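PDB 6TJ2: Alpha/beta hydrolase from Paenibacillus sp. VTT E-133280, which probably hydrolyses methyl salicylate to salicylic acid, as an extracellular alpha/beta-hydrolase that shares structural and functional homology with tobacco salicylic acid binding protein 2. Local coordinates for residues L45-H51 and F111-H116; R136-A142 and P225-L231; E66-H72 and A276-V280. All blocks are in the same frame, centred on the assembly; numbering follows the deposited sequence.

Contact 1: L45-H51 and F111-H116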
loop_
_atom_site.group_PDB
_atom_site.type_symbol
_atom_site.label_atom_id
_atom_site.label_comp_id
_atom_site.label_asym_id
_atom_site.label_seq_id
_atom_site.Cartn_x
_atom_site.Cartn_y
_atom_site.Cartn_z
ATOM N N LEU A 45 26.695 13.262 -2.585
ATOM C CA LEU A 45 25.633 13.873 -3.391
ATOM C C LEU A 45 25.461 15.338 -2.953
ATOM O O LEU A 45 25.759 15.694 -1.795
ATOM C CB LEU A 45 24.314 13.121 -3.176
ATOM C CG LEU A 45 24.329 11.658 -3.618
ATOM C CD1 LEU A 45 23.010 11.029 -3.216
ATOM C CD2 LEU A 45 24.539 11.508 -5.089
ATOM N N THR A 46 24.963 16.152 -3.875
ATOM C CA THR A 46 24.579 17.519 -3.538
ATOM C C THR A 46 23.066 17.569 -3.710
ATOM O O THR A 46 22.570 17.248 -4.801
ATOM C CB THR A 46 25.277 18.545 -4.412
ATOM O OG1 THR A 46 26.678 18.449 -4.097
ATOM C CG2 THR A 46 24.794 19.956 -4.169
ATOM N N PHE A 47 22.355 17.968 -2.691
ATOM C CA PHE A 47 20.874 18.131 -2.691
ATOM C C PHE A 47 20.546 19.612 -2.669
ATOM O O PHE A 47 21.127 20.404 -1.883
ATOM C CB PHE A 47 20.293 17.489 -1.438
ATOM C CG PHE A 47 20.329 15.995 -1.459
ATOM C CD1 PHE A 47 19.218 15.250 -1.893
ATOM C CD2 PHE A 47 21.412 15.334 -0.915
ATOM C CE1 PHE A 47 19.274 13.861 -1.871
ATOM C CE2 PHE A 47 21.436 13.950 -0.862
ATOM C CZ PHE A 47 20.357 13.230 -1.329
ATOM N N VAL A 48 19.536 19.986 -3.428
ATOM C CA VAL A 48 18.806 21.269 -3.315
ATOM C C VAL A 48 17.381 20.909 -2.911
ATOM O O VAL A 48 16.668 20.287 -3.728
ATOM C CB VAL A 48 18.858 22.078 -4.615
ATOM C CG1 VAL A 48 18.046 23.350 -4.496
ATOM C CG2 VAL A 48 20.295 22.449 -5.005
ATOM N N LEU A 49 16.996 21.235 -1.684
ATOM C CA LEU A 49 15.720 20.808 -1.080
ATOM C C LEU A 49 14.736 21.963 -1.155
ATOM O O LEU A 49 15.069 23.032 -0.641
ATOM C CB LEU A 49 15.877 20.345 0.355
ATOM C CG LEU A 49 16.972 19.303 0.598
ATOM C CD1 LEU A 49 17.007 18.963 2.054
ATOM C CD2 LEU A 49 16.722 18.030 -0.205
ATOM N N ILE A 50 13.586 21.729 -1.752
ATOM C CA ILE A 50 12.510 22.739 -1.975
ATOM C C ILE A 50 11.311 22.356 -1.139
ATOM O O ILE A 50 10.656 21.339 -1.420
ATOM C CB ILE A 50 12.188 22.833 -3.465
ATOM C CG1 ILE A 50 13.427 23.058 -4.341
ATOM C CG2 ILE A 50 11.097 23.889 -3.659
ATOM C CD1 ILE A 50 14.230 24.313 -3.964
ATOM N N HIS A 51 11.025 23.162 -0.124
ATOM C CA HIS A 51 9.860 22.943 0.733
ATOM C C HIS A 51 8.568 23.211 -0.048
ATOM O O HIS A 51 8.597 23.859 -1.105
ATOM C CB HIS A 51 9.913 23.752 2.010
ATOM C CG HIS A 51 9.761 25.242 1.842
ATOM N ND1 HIS A 51 8.535 25.830 1.600
ATOM C CD2 HIS A 51 10.669 26.239 1.827
ATOM C CE1 HIS A 51 8.694 27.148 1.507
ATOM N NE2 HIS A 51 9.986 27.428 1.631
ATOM N N PHE A 111 23.408 18.409 -9.281
ATOM C CA PHE A 111 22.724 18.266 -7.993
ATOM C C PHE A 111 21.414 17.485 -8.182
ATOM O O PHE A 111 20.799 17.403 -9.256
ATOM C CB PHE A 111 22.523 19.621 -7.309
ATOM C CG PHE A 111 21.710 20.626 -8.054
ATOM C CD1 PHE A 111 20.307 20.600 -8.078
ATOM C CD2 PHE A 111 22.349 21.631 -8.745
ATOM C CE1 PHE A 111 19.607 21.578 -8.762
ATOM C CE2 PHE A 111 21.638 22.564 -9.464
ATOM C CZ PHE A 111 20.268 22.540 -9.490
ATOM N N ILE A 112 20.996 16.995 -7.036
ATOM C CA ILE A 112 19.675 16.326 -6.886
ATOM C C ILE A 112 18.682 17.408 -6.510
ATOM O O ILE A 112 18.843 18.025 -5.435
ATOM C CB ILE A 112 19.742 15.233 -5.815
ATOM C CG1 ILE A 112 20.841 14.219 -6.146
ATOM C CG2 ILE A 112 18.387 14.562 -5.677
ATOM C CD1 ILE A 112 21.216 13.367 -5.073
ATOM N N LEU A 113 17.680 17.663 -7.340
ATOM C CA LEU A 113 16.671 18.699 -7.052
ATOM C C LEU A 113 15.491 17.952 -6.448
ATOM O O LEU A 113 14.842 17.142 -7.173
ATOM C CB LEU A 113 16.299 19.427 -8.335
ATOM C CG LEU A 113 15.279 20.561 -8.151
ATOM C CD1 LEU A 113 15.834 21.627 -7.198
ATOM C CD2 LEU A 113 14.944 21.148 -9.535
ATOM N N LEU A 114 15.201 18.193 -5.174
ATOM C CA LEU A 114 14.179 17.418 -4.416
ATOM C C LEU A 114 13.117 18.362 -3.927
ATOM O O LEU A 114 13.475 19.359 -3.265
ATOM C CB LEU A 114 14.885 16.652 -3.305
ATOM C CG LEU A 114 14.026 15.675 -2.487
ATOM C CD1 LEU A 114 14.930 14.581 -1.914
ATOM C CD2 LEU A 114 13.230 16.373 -1.411
ATOM N N GLY A 115 11.858 18.066 -4.183
ATOM C CA GLY A 115 10.729 18.897 -3.724
ATOM C C GLY A 115 9.770 18.089 -2.909
ATOM O O GLY A 115 9.578 16.900 -3.183
ATOM N N HIS A 116 9.196 18.700 -1.880
ATOM C CA HIS A 116 8.122 18.153 -1.026
ATOM C C HIS A 116 6.845 18.899 -1.306
ATOM O O HIS A 116 6.899 20.126 -1.471
ATOM C CB HIS A 116 8.548 18.217 0.418
ATOM C CG HIS A 116 7.573 17.706 1.404
ATOM N ND1 HIS A 116 6.673 18.497 2.000
ATOM C CD2 HIS A 116 7.388 16.457 1.912
ATOM C CE1 HIS A 116 5.988 17.803 2.897
ATOM N NE2 HIS A 116 6.428 16.572 2.867
#

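Contact 2: R136-A142 and P225-L231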
loop_
_atom_site.group_PDB
_atom_site.type_symbol
_atom_site.label_atom_id
_atom_site.label_comp_id
_atom_site.label_asym_id
_atom_site.label_seq_id
_atom_site.Cartn_x
_atom_site.Cartn_y
_atom_site.Cartn_z
ATOM N N ARG A 136 19.332 14.606 -11.122
ATOM C CA ARG A 136 18.135 13.771 -10.871
ATOM C C ARG A 136 17.122 14.655 -10.158
ATOM O O ARG A 136 17.523 15.537 -9.371
ATOM C CB ARG A 136 18.519 12.529 -10.055
ATOM C CG ARG A 136 17.366 11.596 -9.706
ATOM C CD ARG A 136 17.814 10.262 -9.125
ATOM N NE ARG A 136 18.359 9.375 -10.108
ATOM C CZ ARG A 136 17.643 8.444 -10.799
ATOM N NH1 ARG A 136 16.324 8.175 -10.666
ATOM N NH2 ARG A 136 18.311 7.729 -11.692
ATOM N N ILE A 137 15.860 14.424 -10.441
ATOM C CA ILE A 137 14.738 15.169 -9.820
ATOM C C ILE A 137 13.984 14.208 -8.922
ATOM O O ILE A 137 13.584 13.107 -9.390
ATOM C CB ILE A 137 13.850 15.787 -10.883
ATOM C CG1 ILE A 137 14.617 16.675 -11.857
ATOM C CG2 ILE A 137 12.724 16.523 -10.207
ATOM C CD1 ILE A 137 13.783 17.036 -13.094
ATOM N N VAL A 138 13.821 14.543 -7.653
ATOM C CA VAL A 138 13.181 13.662 -6.660
ATOM C C VAL A 138 11.918 14.339 -6.177
ATOM O O VAL A 138 11.993 15.446 -5.613
ATOM C CB VAL A 138 14.125 13.306 -5.498
ATOM C CG1 VAL A 138 13.405 12.445 -4.477
ATOM C CG2 VAL A 138 15.373 12.618 -6.027
ATOM N N PHE A 139 10.808 13.691 -6.367
ATOM C CA PHE A 139 9.512 14.116 -5.824
ATOM C C PHE A 139 9.280 13.389 -4.522
ATOM O O PHE A 139 9.149 12.157 -4.533
ATOM C CB PHE A 139 8.392 13.798 -6.805
ATOM C CG PHE A 139 8.446 14.625 -8.057
ATOM C CD1 PHE A 139 7.571 15.690 -8.230
ATOM C CD2 PHE A 139 9.341 14.374 -9.063
ATOM C CE1 PHE A 139 7.635 16.477 -9.365
ATOM C CE2 PHE A 139 9.421 15.151 -10.200
ATOM C CZ PHE A 139 8.586 16.236 -10.321
ATOM N N PHE A 140 9.244 14.051 -3.402
ATOM C CA PHE A 140 9.066 13.504 -2.046
ATOM C C PHE A 140 7.683 13.870 -1.546
ATOM O O PHE A 140 7.471 15.023 -1.193
ATOM C CB PHE A 140 10.202 13.942 -1.130
ATOM C CG PHE A 140 9.980 13.737 0.343
ATOM C CD1 PHE A 140 10.529 14.606 1.281
ATOM C CD2 PHE A 140 9.236 12.662 0.809
ATOM C CE1 PHE A 140 10.247 14.441 2.627
ATOM C CE2 PHE A 140 8.936 12.526 2.148
ATOM C CZ PHE A 140 9.456 13.421 3.067
ATOM N N ASP A 141 6.709 12.953 -1.652
ATOM C CA ASP A 141 5.331 13.231 -1.204
ATOM C C ASP A 141 4.942 14.585 -1.806
ATOM O O ASP A 141 4.482 15.495 -1.091
ATOM C CB ASP A 141 5.179 13.176 0.305
ATOM C CG ASP A 141 5.309 11.779 0.854
ATOM O OD1 ASP A 141 5.394 10.862 0.098
ATOM O OD2 ASP A 141 5.217 11.625 2.094
ATOM N N ALA A 142 5.127 14.662 -3.115
ATOM C CA ALA A 142 5.031 15.908 -3.865
ATOM C C ALA A 142 4.007 15.797 -4.987
ATOM O O ALA A 142 3.727 14.717 -5.533
ATOM C CB ALA A 142 6.376 16.355 -4.401
ATOM N N PRO A 225 16.650 11.874 -15.144
ATOM C CA PRO A 225 16.075 10.806 -14.343
ATOM C C PRO A 225 15.249 11.343 -13.163
ATOM O O PRO A 225 15.538 12.431 -12.628
ATOM C CB PRO A 225 17.276 10.045 -13.784
ATOM C CG PRO A 225 18.488 10.525 -14.499
ATOM C CD PRO A 225 18.104 11.814 -15.162
ATOM N N LYS A 226 14.162 10.653 -12.862
ATOM C CA LYS A 226 13.246 11.020 -11.774
ATOM C C LYS A 226 13.120 9.903 -10.772
ATOM O O LYS A 226 13.169 8.711 -11.143
ATOM C CB LYS A 226 11.866 11.325 -12.343
ATOM C CG LYS A 226 11.841 12.534 -13.291
ATOM C CD LYS A 226 10.651 12.572 -14.230
ATOM C CE LYS A 226 10.976 11.845 -15.515
ATOM N NZ LYS A 226 11.700 12.783 -16.412
ATOM N N SER A 227 12.862 10.280 -9.531
ATOM C CA SER A 227 12.469 9.379 -8.441
ATOM C C SER A 227 11.261 9.917 -7.731
ATOM O O SER A 227 11.018 11.154 -7.739
ATOM C CB SER A 227 13.579 9.201 -7.436
ATOM O OG SER A 227 14.758 8.735 -8.065
ATOM N N TYR A 228 10.525 9.026 -7.103
ATOM C CA TYR A 228 9.414 9.394 -6.224
ATOM C C TYR A 228 9.631 8.691 -4.919
ATOM O O TYR A 228 9.686 7.439 -4.872
ATOM C CB TYR A 228 8.048 9.045 -6.824
ATOM C CG TYR A 228 6.906 9.834 -6.217
ATOM C CD1 TYR A 228 6.390 9.529 -4.964
ATOM C CD2 TYR A 228 6.362 10.940 -6.877
ATOM C CE1 TYR A 228 5.425 10.294 -4.359
ATOM C CE2 TYR A 228 5.375 11.712 -6.272
ATOM C CZ TYR A 228 4.953 11.416 -5.007
ATOM O OH TYR A 228 3.990 12.208 -4.412
ATOM N N LEU A 229 9.765 9.472 -3.847
ATOM C CA LEU A 229 9.915 9.006 -2.466
ATOM C C LEU A 229 8.575 9.186 -1.765
ATOM O O LEU A 229 8.091 10.307 -1.670
ATOM C CB LEU A 229 11.071 9.792 -1.803
ATOM C CG LEU A 229 11.241 9.511 -0.304
ATOM C CD1 LEU A 229 11.423 8.030 0.045
ATOM C CD2 LEU A 229 12.391 10.352 0.277
ATOM N N TYR A 230 7.966 8.082 -1.336
ATOM C CA TYR A 230 6.617 8.044 -0.782
ATOM C C TYR A 230 6.617 7.509 0.608
ATOM O O TYR A 230 7.171 6.407 0.809
ATOM C CB TYR A 230 5.727 7.182 -1.682
ATOM C CG TYR A 230 4.317 7.017 -1.197
ATOM C CD1 TYR A 230 3.832 5.753 -0.972
ATOM C CD2 TYR A 230 3.495 8.101 -0.929
ATOM C CE1 TYR A 230 2.521 5.559 -0.596
ATOM C CE2 TYR A 230 2.203 7.909 -0.470
ATOM C CZ TYR A 230 1.720 6.642 -0.323
ATOM O OH TYR A 230 0.388 6.513 0.084
ATOM N N LEU A 231 5.996 8.197 1.534
ATOM C CA LEU A 231 5.766 7.702 2.891
ATOM C C LEU A 231 4.314 7.248 3.023
ATOM O O LEU A 231 3.401 7.975 2.671
ATOM C CB LEU A 231 6.115 8.735 3.952
ATOM C CG LEU A 231 7.492 9.376 3.840
ATOM C CD1 LEU A 231 7.704 10.382 4.963
ATOM C CD2 LEU A 231 8.599 8.317 3.881
#

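Contact 3: E66-H72 and A276-V280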
loop_
_atom_site.group_PDB
_atom_site.type_symbol
_atom_site.label_atom_id
_atom_site.label_comp_id
_atom_site.label_asym_id
_atom_site.label_seq_id
_atom_site.Cartn_x
_atom_site.Cartn_y
_atom_site.Cartn_z
ATOM N N GLU A 66 21.168 15.676 9.112
ATOM C CA GLU A 66 21.530 14.229 9.004
ATOM C C GLU A 66 22.156 13.930 7.653
ATOM O O GLU A 66 23.062 13.077 7.564
ATOM C CB GLU A 66 20.325 13.348 9.330
ATOM C CG GLU A 66 19.904 13.431 10.777
ATOM C CD GLU A 66 20.933 12.984 11.792
ATOM O OE1 GLU A 66 21.616 12.008 11.504
ATOM O OE2 GLU A 66 20.953 13.584 12.895
ATOM N N LEU A 67 21.683 14.522 6.568
ATOM C CA LEU A 67 22.321 14.352 5.253
ATOM C C LEU A 67 23.756 14.851 5.281
ATOM O O LEU A 67 24.639 14.168 4.689
ATOM C CB LEU A 67 21.529 15.064 4.164
ATOM C CG LEU A 67 20.299 14.340 3.663
ATOM C CD1 LEU A 67 19.441 15.314 2.825
ATOM C CD2 LEU A 67 20.657 13.114 2.868
ATOM N N ARG A 68 24.009 15.972 5.947
ATOM C CA ARG A 68 25.379 16.523 5.989
ATOM C C ARG A 68 26.291 15.569 6.784
ATOM O O ARG A 68 27.449 15.411 6.417
ATOM C CB ARG A 68 25.389 17.927 6.574
ATOM C CG ARG A 68 24.748 18.959 5.665
ATOM C CD ARG A 68 24.821 20.383 6.210
ATOM N NE ARG A 68 23.949 21.268 5.452
ATOM C CZ ARG A 68 22.791 21.740 5.827
ATOM N NH1 ARG A 68 22.349 21.572 7.066
ATOM N NH2 ARG A 68 22.038 22.412 4.974
ATOM N N LYS A 69 25.765 14.924 7.817
ATOM C CA LYS A 69 26.570 13.961 8.614
ATOM C C LYS A 69 26.967 12.781 7.745
ATOM O O LYS A 69 28.002 12.158 8.081
ATOM C CB LYS A 69 25.810 13.486 9.841
ATOM C CG LYS A 69 25.560 14.535 10.904
ATOM C CD LYS A 69 24.702 13.952 12.011
ATOM C CE LYS A 69 24.269 14.952 13.052
ATOM N NZ LYS A 69 23.437 14.269 14.079
ATOM N N LEU A 70 26.214 12.402 6.720
ATOM C CA LEU A 70 26.538 11.318 5.781
ATOM C C LEU A 70 27.520 11.782 4.713
ATOM O O LEU A 70 27.862 10.959 3.847
ATOM C CB LEU A 70 25.228 10.826 5.146
ATOM C CG LEU A 70 24.266 10.123 6.084
ATOM C CD1 LEU A 70 22.935 9.874 5.419
ATOM C CD2 LEU A 70 24.874 8.830 6.603
ATOM N N GLY A 71 27.932 13.056 4.715
ATOM C CA GLY A 71 28.934 13.576 3.782
ATOM C C GLY A 71 28.345 14.317 2.609
ATOM O O GLY A 71 29.091 14.654 1.673
ATOM N N HIS A 72 27.017 14.466 2.540
ATOM C CA HIS A 72 26.357 15.147 1.416
ATOM C C HIS A 72 26.325 16.671 1.628
ATOM O O HIS A 72 26.294 17.150 2.783
ATOM C CB HIS A 72 24.951 14.537 1.234
ATOM C CG HIS A 72 25.020 13.060 1.092
ATOM N ND1 HIS A 72 25.755 12.478 0.087
ATOM C CD2 HIS A 72 24.542 12.074 1.875
ATOM C CE1 HIS A 72 25.637 11.147 0.204
ATOM N NE2 HIS A 72 24.912 10.898 1.278
ATOM N N ALA A 276 16.957 10.966 5.803
ATOM C CA ALA A 276 18.194 11.207 5.032
ATOM C C ALA A 276 18.563 9.951 4.265
ATOM O O ALA A 276 18.885 10.022 3.083
ATOM C CB ALA A 276 19.283 11.638 5.988
ATOM N N GLU A 277 18.481 8.791 4.896
ATOM C CA GLU A 277 18.813 7.536 4.200
ATOM C C GLU A 277 17.862 7.296 3.032
ATOM O O GLU A 277 18.315 6.862 1.968
ATOM C CB GLU A 277 18.788 6.375 5.187
ATOM C CG GLU A 277 19.865 6.452 6.246
ATOM C CD GLU A 277 19.635 5.428 7.356
ATOM O OE1 GLU A 277 18.557 4.759 7.387
ATOM O OE2 GLU A 277 20.519 5.299 8.195
ATOM N N LEU A 278 16.595 7.572 3.208
ATOM C CA LEU A 278 15.632 7.418 2.118
ATOM C C LEU A 278 15.898 8.373 0.967
ATOM O O LEU A 278 15.786 8.017 -0.230
ATOM C CB LEU A 278 14.186 7.604 2.587
ATOM C CG LEU A 278 13.666 6.475 3.488
ATOM C CD1 LEU A 278 12.378 6.889 4.141
ATOM C CD2 LEU A 278 13.500 5.175 2.678
ATOM N N MET A 279 16.307 9.596 1.302
ATOM C CA MET A 279 16.606 10.584 0.254
ATOM C C MET A 279 17.844 10.180 -0.514
ATOM O O MET A 279 17.898 10.379 -1.732
ATOM C CB MET A 279 16.776 11.973 0.878
ATOM C CG MET A 279 15.455 12.492 1.399
ATOM S SD MET A 279 15.668 13.982 2.349
ATOM C CE MET A 279 14.011 14.664 2.369
ATOM N N VAL A 280 18.841 9.562 0.145
ATOM C CA VAL A 280 19.999 9.016 -0.610
ATOM C C VAL A 280 19.536 7.877 -1.497
ATOM O O VAL A 280 19.983 7.756 -2.612
ATOM C CB VAL A 280 21.099 8.607 0.390
ATOM C CG1 VAL A 280 22.247 7.844 -0.289
ATOM C CG2 VAL A 280 21.642 9.824 1.134
#

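Contact 1: L45-H51 and F111-H116
Thr46 O accepts the amide of Ile112 at 2.7 Å from Ile112 N, the first of five backbone hydrogen bonds that join strand 46-50 to 111-116. The others run Val48 N to Ile112 O, Leu114 N to Val48 O, Ile50 N to Leu114 O and, at 3.1 Å from His116 N to Ile50 O, the last. Val48 and Ile50 of one strand, and Ile112 and Leu114 of the other, each give and take a bond, as expected of parallel strands, and the short axes diverge by 23°. Three CA-H...O contacts fill in between, among them Gly115 CA to Ile50 O at 3.4 Å.

This is the junction of two interior strands of the alpha/beta-hydrolase sheet. The end of strand 111-117 carries the start of a GxSxG sequence of the nucleophile-elbow type, with Gly115 as its first glycine and Ser117 as the probable nucleophile.

Apolar contacts occupy both faces. On the one with Phe47, Leu49, Ile112 and Leu114, Ile112 CD1 sits over the Phe47 ring, 4.0 Å from its centroid and off-centre toward the rim, a CH-pi contact. The same methyl is pressed against Leu45 CD1 at 3.5 Å, tighter than usual for two carbons. Farther along, Leu49 CD2 reaches Leu114 CB.

On the other face, Val48 CG2 makes a second CH-pi contact, 3.9 Å from the Phe111 centroid; the ring comes under the methyl because Phe111 CG stands between its own backbone N and carbonyl carbon (chi1 60°). Leu113 CD1 touches both Val48 CG1 and Ile50 CG1, and helix 119-129 covers Leu113 and Ile50 through Ile123.

Contact 2: R136-A142 and P225-L231
Arg136 lays its guanidinium across Pro225, whose CB stands over one face of the group, 3.3 Å from NH2. At the rim of the same group NH1 donates to Ser227 OG over 3.1 Å, a bent bond (148° at the hydrogen) with the hydroxyl oxygen tilted out of the guanidinium plane. The bend at chi3 (-75°) folds the arginine back to this position. Asp184 of a second subunit forms a salt bridge with the same NH1, and Ser227 OG is also bonded to Ala282 O of helix 272-283.

Backbone bonds pair the strands in parallel: Ile137 N to Pro225 O, Ser227 N to Ile137 O, Phe139 N to Ser227 O, Leu229 N to Phe139 O and Asp141 N to Leu229 O. Where the chain turns its corner at Phe140 and Asp141, side chains add bonds. Asp141 OD1 receives Leu231 N at 3.1 Å on its syn lone pair, and Tyr228 OH donates to Ala142 O at 2.8 Å. The Tyr228 ring meanwhile presents a face to Phe139 O, 3.6 Å from its plane.

Among the apolar contacts, Phe140 lies alongside Leu229, CD2 to CG 3.9 Å, and meets Leu231 CD1 with its ring edge; Tyr228 CD2 touches Phe139 CB at 3.5 Å.

The bond from Leu231 N to OD1 helps hold the Asp141 carboxylate in place, with OD2 close to OD2 of Asp234, the likely acid of a Ser-His-Asp triad. The corner is thus held by the Asp141-Leu231 and Tyr228-Ala142 bonds beside that probable triad acid.

Contact 3: E66-H72 and A276-V280
The backbones come nearest at Leu67 and Ala276, whose CA atoms are 5.2 Å apart, and the last turn of helix 61-69 closes with a Schellman motif in which Gly71 takes a positive phi (99°) and His72 N bonds back to Leu67 O.

Ala276, with only a methyl, lies at the closest approach, consistent with the short CA-CA distance. Its CB points at the other helix and meets Leu67 CG at 3.7 Å, with Glu66 CB and Leu70 CD1 also bordering the methyl. Leu67 divides its two methyls: CD2 packs against Ala276 O and Val280 CG2, 3.8 Å from the latter, while CD1 meets Met279 SD at 4.0 Å, the leucine and methionine chains crossing at about a right angle. With Met279 CG anti to the carbonyl carbon and chi2 near 171°, the extended chain brings SD to that methyl.

After the glycine the chain turns so that His72 faces the second helix. Its NE2 approaches Val280 CG2 at 3.4 Å, the two side chains crossing at about a right angle; Val280 presents this methyl because CG2 lies anti to its own carbonyl carbon, with CG1 opposite the backbone N (chi1 172°). The other ring nitrogen, ND1, accepts a hydrogen bond from Leu45 N, which helps hold the ring's rotation. At the outer side Lys69 NZ and Glu66 OE2 form a salt bridge of 2.8 Å within helix 61-69, the ammonium nitrogen lying above the carboxylate plane.

All the contacts across are van der Waals packing, centred on a small residue received by leucines. The packing joins the first helix after strand 46-50 to the C-terminal helix, a pair that lies on the same side of the central sheet, as in the alpha/beta-hydrolase fold.

Contacts 1 and 2 are two strand junctions of one parallel sheet, their centres about 10 Å apart, separated by the 111-117/134-139 junction, where Leu113 O lies 2.8 Å from Val138 N, a probable hydrogen bond. Contact 3 lies against one face of that sheet, its centre about 12 Å from that of contact 1 and about 15 Å from that of contact 2. Met279 touches both, with CG 4.0 Å from Leu114 CD1 and CE 3.6 Å from Phe140 CD1. The probable triad of Ser117, His264 and Asp234 lies by the C-terminal ends of the strands of contacts 1 and 2, where His116 meets His264 and Asp141 approaches Asp234.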